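Long-range contacts in transcription initiation factor IIB (Methanocaldococcus jannaschii, PDB 5O9J), which is represented here by its mini-intein, a HINT-fold element that probably splices itself out of the precursor of the transcription factor: residues V5-P10 against P156-A161; V54-S59 against A169-A174; P67-S72 against D163-N168; K88-T93 against F179-A184. All blocks are in the same frame, centred on the assembly; numbering follows the deposited sequence.

Contact 1 of 4, residues V5-P10 against P156-A161; sequences VDYNEP and PTSGYA
Water 1 is gripped by four hydrogen bonds: it donates to Asp-6 OD1 and Tyr-160 O and accepts from Tyr-7 N and Ser-158 N. It sits in the HINT fold of the intein, where the chain from 5-6 leaves strand 160-165 and enters a type I beta turn from Asp-6 to Glu-9. The bond from the water to Tyr-160 O is the shortest, at 2.6 Å. Asp-6 also holds the facing loop directly. Its CG is anti to the backbone N (chi1 -178°), and each carboxylate oxygen offers its syn lone pair to Thr-157. Thr-157 N reaches Asp-6 OD1 at 3.0 Å, while Thr-157 OG1 donates to Asp-6 OD2 at 2.9 Å. Asn-8 N adds a weak bond to Asp-6 OD2. An alanine in place of Asp-6 would lose both bonds to Thr-157, the weak one from Asn-8 N and one support of the water, and would probably loosen the loop against the turn. Nearby, Tyr-7 CB packs on Thr-157 CB. Tyr-7 CD2 meets Ser-158 CB at 3.5 Å, with the ring set obliquely. Ser-158 OG is hydrogen-bonded to Tyr-162 OH and closes an ST turn by accepting from Tyr-160 N at 2.9 Å.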
loop_
_atom_site.group_PDB
_atom_site.type_symbol
_atom_site.label_atom_id
_atom_site.label_comp_id
_atom_site.label_asym_id
_atom_site.label_seq_id
_atom_site.Cartn_x
_atom_site.Cartn_y
_atom_site.Cartn_z
ATOM N N VAL A 5 -5.383 -0.038 2.053
ATOM C CA VAL A 5 -4.648 1.218 2.103
ATOM C C VAL A 5 -5.525 2.348 2.650
ATOM O O VAL A 5 -6.719 2.416 2.339
ATOM C CB VAL A 5 -4.136 1.604 0.695
ATOM C CG1 VAL A 5 -3.193 2.764 0.782
ATOM C CG2 VAL A 5 -3.444 0.417 0.031
ATOM N N ASP A 6 -4.934 3.236 3.451
ATOM C CA ASP A 6 -5.649 4.399 3.959
ATOM C C ASP A 6 -6.016 5.361 2.837
ATOM O O ASP A 6 -5.284 5.501 1.851
ATOM C CB ASP A 6 -4.823 5.133 5.021
ATOM C CG ASP A 6 -5.565 6.329 5.624
ATOM O OD1 ASP A 6 -6.511 6.118 6.414
ATOM O OD2 ASP A 6 -5.203 7.481 5.308
ATOM N N TYR A 7 -7.158 6.017 3.016
ATOM C CA TYR A 7 -7.746 6.946 2.054
ATOM C C TYR A 7 -6.764 7.909 1.402
ATOM O O TYR A 7 -6.816 8.128 0.194
ATOM C CB TYR A 7 -8.839 7.763 2.752
ATOM C CG TYR A 7 -9.671 8.654 1.846
ATOM C CD1 TYR A 7 -9.241 9.934 1.495
ATOM C CD2 TYR A 7 -10.912 8.227 1.375
ATOM C CE1 TYR A 7 -10.012 10.750 0.681
ATOM C CE2 TYR A 7 -11.687 9.032 0.565
ATOM C CZ TYR A 7 -11.234 10.288 0.220
ATOM O OH TYR A 7 -12.015 11.076 -0.589
ATOM N N ASN A 8 -5.892 8.506 2.204
ATOM C CA ASN A 8 -5.103 9.638 1.727
ATOM C C ASN A 8 -3.926 9.290 0.818
ATOM O O ASN A 8 -3.400 10.178 0.163
ATOM C CB ASN A 8 -4.581 10.458 2.914
ATOM C CG ASN A 8 -5.566 11.528 3.370
ATOM O OD1 ASN A 8 -6.555 11.810 2.692
ATOM N ND2 ASN A 8 -5.290 12.137 4.522
ATOM N N GLU A 9 -3.509 8.024 0.773
ATOM C CA GLU A 9 -2.300 7.673 0.028
ATOM C C GLU A 9 -2.430 7.988 -1.459
ATOM O O GLU A 9 -3.282 7.433 -2.151
ATOM C CB GLU A 9 -1.951 6.193 0.204
ATOM C CG GLU A 9 -1.793 5.763 1.638
ATOM C CD GLU A 9 -0.861 6.654 2.417
ATOM O OE1 GLU A 9 0.285 6.870 1.959
ATOM O OE2 GLU A 9 -1.280 7.140 3.496
ATOM N N PRO A 10 -1.573 8.884 -1.957
ATOM C CA PRO A 10 -1.578 9.231 -3.378
ATOM C C PRO A 10 -1.159 8.071 -4.258
ATOM O O PRO A 10 -0.245 7.322 -3.903
ATOM C CB PRO A 10 -0.566 10.378 -3.462
ATOM C CG PRO A 10 0.264 10.235 -2.266
ATOM C CD PRO A 10 -0.604 9.689 -1.200
ATOM N N PRO A 156 -8.509 5.808 10.618
ATOM C CA PRO A 156 -8.428 5.953 9.164
ATOM C C PRO A 156 -9.042 7.280 8.749
ATOM O O PRO A 156 -10.021 7.696 9.363
ATOM C CB PRO A 156 -9.244 4.768 8.636
ATOM C CG PRO A 156 -9.266 3.785 9.751
ATOM C CD PRO A 156 -9.269 4.606 11.008
ATOM N N THR A 157 -8.472 7.938 7.745
ATOM C CA THR A 157 -8.969 9.238 7.309
ATOM C C THR A 157 -10.463 9.193 6.984
ATOM O O THR A 157 -11.204 10.115 7.324
ATOM C CB THR A 157 -8.205 9.741 6.079
ATOM O OG1 THR A 157 -6.796 9.713 6.347
ATOM C CG2 THR A 157 -8.629 11.160 5.727
ATOM N N SER A 158 -10.906 8.110 6.351
ATOM C CA SER A 158 -12.298 8.006 5.913
ATOM C C SER A 158 -13.148 7.073 6.771
ATOM O O SER A 158 -14.377 7.164 6.763
ATOM C CB SER A 158 -12.365 7.526 4.463
ATOM O OG SER A 158 -12.039 6.150 4.371
ATOM N N GLY A 159 -12.498 6.174 7.501
ATOM C CA GLY A 159 -13.207 5.136 8.227
ATOM C C GLY A 159 -13.230 3.880 7.379
ATOM O O GLY A 159 -13.853 2.879 7.735
ATOM N N TYR A 160 -12.533 3.950 6.245
ATOM C CA TYR A 160 -12.425 2.840 5.311
ATOM C C TYR A 160 -10.958 2.636 4.897
ATOM O O TYR A 160 -10.155 3.565 4.955
ATOM C CB TYR A 160 -13.302 3.089 4.078
ATOM C CG TYR A 160 -14.799 2.858 4.282
ATOM C CD1 TYR A 160 -15.553 3.676 5.126
ATOM C CD2 TYR A 160 -15.464 1.839 3.604
ATOM C CE1 TYR A 160 -16.928 3.466 5.302
ATOM C CE2 TYR A 160 -16.828 1.626 3.768
ATOM C CZ TYR A 160 -17.554 2.438 4.616
ATOM O OH TYR A 160 -18.910 2.220 4.774
ATOM N N ALA A 161 -10.616 1.412 4.514
ATOM C CA ALA A 161 -9.327 1.105 3.901
ATOM C C ALA A 161 -9.596 0.599 2.495
ATOM O O ALA A 161 -10.684 0.086 2.223
ATOM C CB ALA A 161 -8.574 0.084 4.708
HETATM O O HOH W 1 -8.990 5.864 5.261
#

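Contact 2 of 4, residues V54-S59 against A169-A174; sequences VIAFNS and AENFVA
Asn-171 places CG between its backbone N and carbonyl carbon (chi1 68°), and a chi2 of 79° turns the amide onto the backbone of Phe-57. Phe-57 has CG anti to its backbone N; its ring meets Phe-63 edge to face, and Asn-171 ND2 sits at the ring's edge, near its plane. The amide then bonds both backbone polar atoms of Phe-57. Phe-57 N donates to Asn-171 OD1 at 2.9 Å, nearly straight at 171° and on a lone pair. Asn-171 ND2 donates to Phe-57 O at 2.8 Å, with the acceptor close to the amide plane. ND2 has a second, weak bond to Ala-169 O, within its own segment.

Further along, the backbones meet directly. Val-173 N donates to Ile-55 O at 2.9 Å, in the carbonyl plane. Beside this bond Ile-55 and Val-173 lie side by side, their CG2 methyls 3.9 Å apart. Val-54 CG1 rests on Phe-172 CB at 3.9 Å. Ala-56 CB lies 3.4 Å from Asn-171 O, a buried carbonyl oxygen with no partner in the model.

Strand 52-57 belongs to a four-stranded antiparallel sheet and strand 171-174 to a mixed sheet, so the contact joins two sheets of the HINT fold. The Asn-171 amide takes the place of a backbone partner for Phe-57, which fixes the rotation of the amide and satisfies two buried backbone atoms where the crossing strands form no regular ladder.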
loop_
_atom_site.group_PDB
_atom_site.type_symbol
_atom_site.label_atom_id
_atom_site.label_comp_id
_atom_site.label_asym_id
_atom_site.label_seq_id
_atom_site.Cartn_x
_atom_site.Cartn_y
_atom_site.Cartn_z
ATOM N N VAL A 54 -2.632 1.728 -12.880
ATOM C CA VAL A 54 -1.820 2.270 -11.799
ATOM C C VAL A 54 -0.352 1.890 -12.010
ATOM O O VAL A 54 -0.048 0.921 -12.718
ATOM C CB VAL A 54 -2.318 1.765 -10.432
ATOM C CG1 VAL A 54 -1.998 0.283 -10.250
ATOM C CG2 VAL A 54 -1.755 2.604 -9.289
ATOM N N ILE A 55 0.558 2.658 -11.420
ATOM C CA ILE A 55 1.975 2.313 -11.484
ATOM C C ILE A 55 2.228 1.092 -10.623
ATOM O O ILE A 55 1.887 1.069 -9.449
ATOM C CB ILE A 55 2.896 3.457 -11.013
ATOM C CG1 ILE A 55 2.802 4.638 -11.971
ATOM C CG2 ILE A 55 4.345 2.970 -10.918
ATOM C CD1 ILE A 55 3.173 4.292 -13.417
ATOM N N ALA A 56 2.811 0.068 -11.223
ATOM C CA ALA A 56 3.116 -1.141 -10.500
ATOM C C ALA A 56 4.388 -1.750 -11.047
ATOM O O ALA A 56 4.836 -1.404 -12.135
ATOM C CB ALA A 56 1.966 -2.125 -10.598
ATOM N N PHE A 57 4.956 -2.664 -10.278
ATOM C CA PHE A 57 6.132 -3.419 -10.673
ATOM C C PHE A 57 5.711 -4.750 -11.300
ATOM O O PHE A 57 5.274 -5.658 -10.597
ATOM C CB PHE A 57 7.007 -3.653 -9.453
ATOM C CG PHE A 57 8.275 -4.332 -9.759
ATOM C CD1 PHE A 57 9.381 -3.616 -10.218
ATOM C CD2 PHE A 57 8.363 -5.706 -9.631
ATOM C CE1 PHE A 57 10.550 -4.284 -10.501
ATOM C CE2 PHE A 57 9.510 -6.351 -9.917
ATOM C CZ PHE A 57 10.623 -5.666 -10.341
ATOM N N ASN A 58 5.840 -4.883 -12.618
ATOM C CA ASN A 58 5.236 -6.038 -13.283
ATOM C C ASN A 58 6.099 -7.306 -13.296
ATOM O O ASN A 58 7.230 -7.308 -12.804
ATOM C CB ASN A 58 4.832 -5.673 -14.718
ATOM C CG ASN A 58 6.029 -5.458 -15.658
ATOM O OD1 ASN A 58 7.198 -5.540 -15.268
ATOM N ND2 ASN A 58 5.720 -5.185 -16.916
ATOM N N SER A 59 5.544 -8.375 -13.872
ATOM C CA SER A 59 6.208 -9.680 -13.950
ATOM C C SER A 59 7.504 -9.668 -14.767
ATOM O O SER A 59 8.326 -10.575 -14.646
ATOM C CB SER A 59 5.251 -10.725 -14.539
ATOM O OG SER A 59 4.083 -10.863 -13.744
ATOM N N ALA A 169 0.880 -8.574 -11.479
ATOM C CA ALA A 169 1.802 -7.709 -10.752
ATOM C C ALA A 169 1.591 -7.873 -9.254
ATOM O O ALA A 169 2.551 -8.003 -8.497
ATOM C CB ALA A 169 1.625 -6.254 -11.168
ATOM N N GLU A 170 0.326 -7.867 -8.842
ATOM C CA GLU A 170 -0.057 -8.063 -7.446
ATOM C C GLU A 170 0.733 -7.175 -6.471
ATOM O O GLU A 170 1.066 -7.583 -5.362
ATOM C CB GLU A 170 0.086 -9.537 -7.071
ATOM C CG GLU A 170 -0.856 -10.438 -7.867
ATOM C CD GLU A 170 -0.945 -11.847 -7.314
ATOM O OE1 GLU A 170 -0.373 -12.095 -6.230
ATOM O OE2 GLU A 170 -1.595 -12.702 -7.959
ATOM N N ASN A 171 1.032 -5.963 -6.927
ATOM C CA ASN A 171 1.548 -4.889 -6.094
ATOM C C ASN A 171 1.097 -3.583 -6.731
ATOM O O ASN A 171 0.564 -3.587 -7.842
ATOM C CB ASN A 171 3.078 -4.933 -5.971
ATOM C CG ASN A 171 3.779 -4.613 -7.281
ATOM O OD1 ASN A 171 3.902 -3.450 -7.663
ATOM N ND2 ASN A 171 4.225 -5.648 -7.984
ATOM N N PHE A 172 1.273 -2.471 -6.028
ATOM C CA PHE A 172 1.181 -1.172 -6.679
ATOM C C PHE A 172 1.896 -0.109 -5.869
ATOM O O PHE A 172 2.220 -0.293 -4.687
ATOM C CB PHE A 172 -0.280 -0.763 -6.951
ATOM C CG PHE A 172 -1.151 -0.700 -5.729
ATOM C CD1 PHE A 172 -1.255 0.469 -4.991
ATOM C CD2 PHE A 172 -1.901 -1.798 -5.348
ATOM C CE1 PHE A 172 -2.075 0.526 -3.868
ATOM C CE2 PHE A 172 -2.729 -1.749 -4.246
ATOM C CZ PHE A 172 -2.816 -0.586 -3.498
ATOM N N VAL A 173 2.165 1.004 -6.529
ATOM C CA VAL A 173 2.871 2.103 -5.913
ATOM C C VAL A 173 1.850 3.075 -5.358
ATOM O O VAL A 173 0.923 3.460 -6.069
ATOM C CB VAL A 173 3.791 2.800 -6.927
ATOM C CG1 VAL A 173 4.236 4.125 -6.405
ATOM C CG2 VAL A 173 4.982 1.901 -7.258
ATOM N N ALA A 174 2.014 3.451 -4.092
ATOM C CA ALA A 174 1.095 4.365 -3.430
ATOM C C ALA A 174 1.733 4.942 -2.181
ATOM O O ALA A 174 2.262 4.199 -1.356
ATOM C CB ALA A 174 -0.193 3.657 -3.070
#

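Contact 3 of 4, residues P67-S72 against D163-N168; sequences PVSEVS and DLTVPN
Backbone hydrogen bonds join strand 70-75 to strand 160-165 as antiparallel neighbours. Ser-72 and Asp-163 form a hydrogen-bonded pair, with Asp-163 N donating to Ser-72 O at 2.9 Å and Ser-72 N donating back to Asp-163 O. Thr-165 N reaches Glu-70 O at 3.0 Å, while Thr-165 O takes Ser-69 N at 2.9 Å. Ser-69 and Glu-70 thus both face Thr-165.

Polar side chains add to this. Ser-69 OG lies between its backbone N and carbonyl carbon and donates a second bond to Thr-165 O at 3.3 Å, from above the carbonyl plane. An alanine here would remove the second donor to Thr-165 O and would probably leave this carbonyl held by the backbone N alone. Thr-165 OG1 bonds weakly to Glu-70 OE2, and Glu-70 OE1 forms a salt bridge with Arg-39. The Asp-163 carboxylate accepts from the backbone of Tyr-3 and Ala-4.

On the face of Val-71 and Leu-164, Val-71 CG1 lies beside Leu-164 CD2 at 3.6 Å. Val-68 CG1 comes to 4.2 Å from Leu-164 CD2. Ile-28 of helix 24-33 touches both Val-71 and Leu-164. This is antiparallel pairing in the five-stranded sheet of the HINT fold, with an offset consistent with a classic bulge.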
loop_
_atom_site.group_PDB
_atom_site.type_symbol
_atom_site.label_atom_id
_atom_site.label_comp_id
_atom_site.label_asym_id
_atom_site.label_seq_id
_atom_site.Cartn_x
_atom_site.Cartn_y
_atom_site.Cartn_z
ATOM N N PRO A 67 -3.077 -2.354 -15.809
ATOM C CA PRO A 67 -4.534 -2.386 -15.633
ATOM C C PRO A 67 -4.979 -2.758 -14.230
ATOM O O PRO A 67 -4.486 -3.727 -13.656
ATOM C CB PRO A 67 -4.980 -3.471 -16.621
ATOM C CG PRO A 67 -3.961 -3.418 -17.702
ATOM C CD PRO A 67 -2.657 -3.143 -16.982
ATOM N N VAL A 68 -5.923 -1.992 -13.698
ATOM C CA VAL A 68 -6.637 -2.362 -12.480
ATOM C C VAL A 68 -7.927 -3.061 -12.906
ATOM O O VAL A 68 -8.662 -2.550 -13.752
ATOM C CB VAL A 68 -6.952 -1.135 -11.609
ATOM C CG1 VAL A 68 -7.747 -1.536 -10.350
ATOM C CG2 VAL A 68 -5.653 -0.410 -11.230
ATOM N N SER A 69 -8.194 -4.236 -12.350
ATOM C CA SER A 69 -9.371 -4.995 -12.766
ATOM C C SER A 69 -10.585 -4.624 -11.926
ATOM O O SER A 69 -11.690 -4.501 -12.444
ATOM C CB SER A 69 -9.104 -6.493 -12.671
ATOM O OG SER A 69 -8.677 -6.822 -11.363
ATOM N N GLU A 70 -10.372 -4.455 -10.626
ATOM C CA GLU A 70 -11.445 -4.075 -9.715
ATOM C C GLU A 70 -10.895 -3.257 -8.550
ATOM O O GLU A 70 -9.690 -3.263 -8.277
ATOM C CB GLU A 70 -12.186 -5.319 -9.198
ATOM C CG GLU A 70 -11.295 -6.302 -8.458
ATOM C CD GLU A 70 -12.019 -7.553 -7.967
ATOM O OE1 GLU A 70 -12.968 -8.025 -8.639
ATOM O OE2 GLU A 70 -11.620 -8.064 -6.896
ATOM N N VAL A 71 -11.777 -2.529 -7.874
ATOM C CA VAL A 71 -11.394 -1.795 -6.675
ATOM C C VAL A 71 -12.333 -2.191 -5.554
ATOM O O VAL A 71 -13.423 -2.707 -5.804
ATOM C CB VAL A 71 -11.450 -0.267 -6.867
ATOM C CG1 VAL A 71 -10.548 0.173 -8.028
ATOM C CG2 VAL A 71 -12.883 0.187 -7.101
ATOM N N SER A 72 -11.916 -1.954 -4.321
ATOM C CA SER A 72 -12.768 -2.297 -3.201
ATOM C C SER A 72 -12.420 -1.457 -1.986
ATOM O O SER A 72 -11.377 -0.801 -1.944
ATOM C CB SER A 72 -12.659 -3.796 -2.882
ATOM O OG SER A 72 -11.442 -4.117 -2.237
ATOM N N ASP A 163 -8.498 -1.032 -1.600
ATOM C CA ASP A 163 -7.822 -2.091 -2.345
ATOM C C ASP A 163 -7.888 -1.876 -3.857
ATOM O O ASP A 163 -8.932 -1.514 -4.407
ATOM C CB ASP A 163 -8.442 -3.450 -2.014
ATOM C CG ASP A 163 -7.707 -4.189 -0.910
ATOM O OD1 ASP A 163 -6.663 -4.808 -1.209
ATOM O OD2 ASP A 163 -8.166 -4.140 0.257
ATOM N N LEU A 164 -6.770 -2.113 -4.531
ATOM C CA LEU A 164 -6.776 -2.241 -5.979
ATOM C C LEU A 164 -6.457 -3.690 -6.291
ATOM O O LEU A 164 -5.717 -4.335 -5.546
ATOM C CB LEU A 164 -5.757 -1.303 -6.637
ATOM C CG LEU A 164 -5.863 0.202 -6.373
ATOM C CD1 LEU A 164 -4.680 0.950 -6.974
ATOM C CD2 LEU A 164 -7.163 0.762 -6.925
ATOM N N THR A 165 -7.022 -4.216 -7.371
ATOM C CA THR A 165 -6.602 -5.516 -7.860
ATOM C C THR A 165 -5.838 -5.308 -9.151
ATOM O O THR A 165 -6.390 -4.848 -10.154
ATOM C CB THR A 165 -7.783 -6.482 -8.095
ATOM O OG1 THR A 165 -8.460 -6.720 -6.856
ATOM C CG2 THR A 165 -7.283 -7.814 -8.643
ATOM N N VAL A 166 -4.554 -5.640 -9.108
ATOM C CA VAL A 166 -3.684 -5.492 -10.254
ATOM C C VAL A 166 -3.169 -6.866 -10.664
ATOM O O VAL A 166 -2.258 -7.406 -10.038
ATOM C CB VAL A 166 -2.500 -4.549 -9.937
ATOM C CG1 VAL A 166 -1.674 -4.288 -11.184
ATOM C CG2 VAL A 166 -3.018 -3.243 -9.342
ATOM N N PRO A 167 -3.779 -7.453 -11.699
ATOM C CA PRO A 167 -3.332 -8.731 -12.264
ATOM C C PRO A 167 -1.906 -8.685 -12.803
ATOM O O PRO A 167 -1.447 -7.634 -13.246
ATOM C CB PRO A 167 -4.329 -8.980 -13.408
ATOM C CG PRO A 167 -5.002 -7.649 -13.649
ATOM C CD PRO A 167 -5.037 -6.992 -12.310
ATOM N N ASN A 168 -1.222 -9.824 -12.762
ATOM C CA ASN A 168 0.122 -9.959 -13.328
ATOM C C ASN A 168 1.131 -8.985 -12.720
ATOM O O ASN A 168 2.118 -8.615 -13.367
ATOM C CB ASN A 168 0.082 -9.776 -14.850
ATOM C CG ASN A 168 -0.866 -10.751 -15.530
ATOM O OD1 ASN A 168 -0.950 -11.920 -15.150
ATOM N ND2 ASN A 168 -1.594 -10.270 -16.533
#

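Contact 4 of 4, residues K88-T93 against F179-A184; sequences KKVRVT and FVLHNA. Unlike the reference sequence in segment 179-184: Ala-184 (reference Thr).
A CH-pi contact leads this packing. Val-90 CG1 lies over the centre of the Phe-179 ring, 3.5 Å from its centroid and 6° off the ring normal. Val-90 holds CG1 between its backbone N and carbonyl carbon (chi1 62°), and the two side chains meet tip to tip. Val-90 CB comes to 3.7 Å from Phe-179 CD1. The backbone of the same strand also meets the ring: Lys-89 C approaches Phe-179 CE1 at 3.7 Å, and Lys-88 C lies at the ring edge.

Purely aliphatic contacts follow along the strands. Val-92 CG1 crosses Leu-181 obliquely and touches its CG at 3.8 Å. Val-90 CG2 and Leu-181 CD2 are a looser pair, 4.4 Å apart. Tyr-130 of strand 127-131 touches both Val-90 and Leu-181.

No hydrogen bond links the two segments. Strand 88-92 is an outer strand of a four-stranded sheet, and strand 180-183 lies inside a mixed sheet, so they are joined by packing. Segment 179-184 includes the His-Asn pair characteristic of intein C-termini; His-182 NE2 bonds Glu-136 and Asn-183 ND2 bonds Asn-132. The contact is apolar and buried, so it depends on the fit of methyl groups to ring and leucine, not on directed bonds.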
loop_
_atom_site.group_PDB
_atom_site.type_symbol
_atom_site.label_atom_id
_atom_site.label_comp_id
_atom_site.label_asym_id
_atom_site.label_seq_id
_atom_site.Cartn_x
_atom_site.Cartn_y
_atom_site.Cartn_z
ATOM N N LYS A 88 10.008 10.048 8.641
ATOM C CA LYS A 88 9.271 9.286 7.639
ATOM C C LYS A 88 8.192 8.489 8.357
ATOM O O LYS A 88 8.410 7.991 9.463
ATOM C CB LYS A 88 10.190 8.349 6.851
ATOM C CG LYS A 88 10.934 8.996 5.708
ATOM C CD LYS A 88 11.923 8.021 5.082
ATOM C CE LYS A 88 12.650 8.655 3.908
ATOM N NZ LYS A 88 14.093 8.268 3.868
ATOM N N LYS A 89 7.026 8.367 7.740
ATOM C CA LYS A 89 5.930 7.675 8.396
ATOM C C LYS A 89 4.952 7.056 7.409
ATOM O O LYS A 89 4.840 7.490 6.266
ATOM C CB LYS A 89 5.191 8.631 9.338
ATOM C CG LYS A 89 4.530 9.810 8.649
ATOM C CD LYS A 89 4.107 10.866 9.661
ATOM C CE LYS A 89 5.297 11.698 10.125
ATOM N NZ LYS A 89 4.898 12.796 11.061
ATOM N N VAL A 90 4.248 6.027 7.864
ATOM C CA VAL A 90 3.272 5.350 7.027
ATOM C C VAL A 90 2.108 4.890 7.896
ATOM O O VAL A 90 2.301 4.554 9.062
ATOM C CB VAL A 90 3.915 4.153 6.275
ATOM C CG1 VAL A 90 4.440 3.106 7.255
ATOM C CG2 VAL A 90 2.935 3.539 5.288
ATOM N N ARG A 91 0.901 4.903 7.341
ATOM C CA ARG A 91 -0.275 4.399 8.053
ATOM C C ARG A 91 -0.793 3.127 7.405
ATOM O O ARG A 91 -1.198 3.142 6.242
ATOM C CB ARG A 91 -1.393 5.438 8.071
ATOM C CG ARG A 91 -1.043 6.752 8.729
ATOM C CD ARG A 91 -2.241 7.692 8.657
ATOM N NE ARG A 91 -2.149 8.774 9.628
ATOM C CZ ARG A 91 -3.201 9.354 10.196
ATOM N NH1 ARG A 91 -3.018 10.330 11.075
ATOM N NH2 ARG A 91 -4.432 8.957 9.888
ATOM N N VAL A 92 -0.794 2.028 8.150
ATOM C CA VAL A 92 -1.251 0.755 7.597
ATOM C C VAL A 92 -2.106 -0.028 8.583
ATOM O O VAL A 92 -2.054 0.197 9.789
ATOM C CB VAL A 92 -0.063 -0.144 7.155
ATOM C CG1 VAL A 92 0.701 0.506 6.031
ATOM C CG2 VAL A 92 0.864 -0.421 8.323
ATOM N N THR A 93 -2.889 -0.956 8.056
ATOM C CA THR A 93 -3.680 -1.834 8.896
ATOM C C THR A 93 -2.805 -2.904 9.520
ATOM O O THR A 93 -1.652 -3.108 9.127
ATOM C CB THR A 93 -4.812 -2.500 8.110
ATOM O OG1 THR A 93 -4.254 -3.308 7.068
ATOM C CG2 THR A 93 -5.724 -1.444 7.500
ATOM N N PHE A 179 8.680 2.702 2.092
ATOM C CA PHE A 179 8.255 1.493 2.779
ATOM C C PHE A 179 7.839 0.439 1.763
ATOM O O PHE A 179 7.276 0.760 0.725
ATOM C CB PHE A 179 7.087 1.766 3.725
ATOM C CG PHE A 179 7.413 2.697 4.852
ATOM C CD1 PHE A 179 7.265 4.066 4.701
ATOM C CD2 PHE A 179 7.841 2.200 6.073
ATOM C CE1 PHE A 179 7.550 4.925 5.746
ATOM C CE2 PHE A 179 8.124 3.054 7.118
ATOM C CZ PHE A 179 7.983 4.420 6.951
ATOM N N VAL A 180 8.107 -0.823 2.062
ATOM C CA VAL A 180 7.475 -1.903 1.321
ATOM C C VAL A 180 6.555 -2.666 2.264
ATOM O O VAL A 180 6.998 -3.280 3.233
ATOM C CB VAL A 180 8.501 -2.853 0.698
ATOM C CG1 VAL A 180 7.784 -3.943 -0.087
ATOM C CG2 VAL A 180 9.441 -2.076 -0.200
ATOM N N LEU A 181 5.263 -2.602 1.983
ATOM C CA LEU A 181 4.270 -3.193 2.862
ATOM C C LEU A 181 3.775 -4.505 2.276
ATOM O O LEU A 181 3.214 -4.533 1.176
ATOM C CB LEU A 181 3.099 -2.227 3.078
ATOM C CG LEU A 181 3.387 -0.834 3.658
ATOM C CD1 LEU A 181 4.379 -0.894 4.822
ATOM C CD2 LEU A 181 3.859 0.139 2.579
ATOM N N HIS A 182 3.990 -5.593 3.007
ATOM C CA HIS A 182 3.534 -6.899 2.563
ATOM C C HIS A 182 2.217 -7.287 3.237
ATOM O O HIS A 182 2.092 -7.161 4.449
ATOM C CB HIS A 182 4.592 -7.962 2.860
ATOM C CG HIS A 182 5.943 -7.658 2.284
ATOM N ND1 HIS A 182 6.405 -8.261 1.120
ATOM C CD2 HIS A 182 6.935 -6.851 2.703
ATOM C CE1 HIS A 182 7.618 -7.822 0.865
ATOM N NE2 HIS A 182 7.974 -6.964 1.797
ATOM N N ASN A 183 1.247 -7.753 2.453
ATOM C CA ASN A 183 0.047 -8.358 3.025
ATOM C C ASN A 183 0.444 -9.543 3.895
ATOM O O ASN A 183 1.406 -10.249 3.592
ATOM C CB ASN A 183 -0.924 -8.812 1.937
ATOM C CG ASN A 183 -1.480 -7.658 1.125
ATOM O OD1 ASN A 183 -1.382 -6.493 1.520
ATOM N ND2 ASN A 183 -2.082 -7.980 -0.014
ATOM N N ALA A 184 -0.283 -9.760 4.984
ATOM C CA ALA A 184 0.115 -10.787 5.940
ATOM C C ALA A 184 -1.063 -11.265 6.771
ATOM O O ALA A 184 -2.175 -11.414 6.257
ATOM C CB ALA A 184 1.232 -10.259 6.853
ATOM O OXT ALA A 184 -0.913 -11.514 7.970
#

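Contacts 1 and 3 use the two sides of strand 160-165 in one antiparallel sheet, with strand 5-6 on one flank and strand 70-75 on the other; their centres lie about 17 Å apart. Contacts 2 and 3, centres about 10 Å apart, touch where Val-54 packs on Val-68 and Val-166. Contact 1 meets contact 2 through Val-5 and Phe-172. Contact 4 reaches the mixed sheet that also holds strand 171-174. The first segments run 5-10, 54-59, 67-72, 88-93, all before the second ones, 156-161, 163-168, 169-174, 179-184. The C-terminal strands thus pair with or pack on strands from earlier in the chain. Asn-183 touches Tyr-3, so the chain ends lie close together, as expected of an intein.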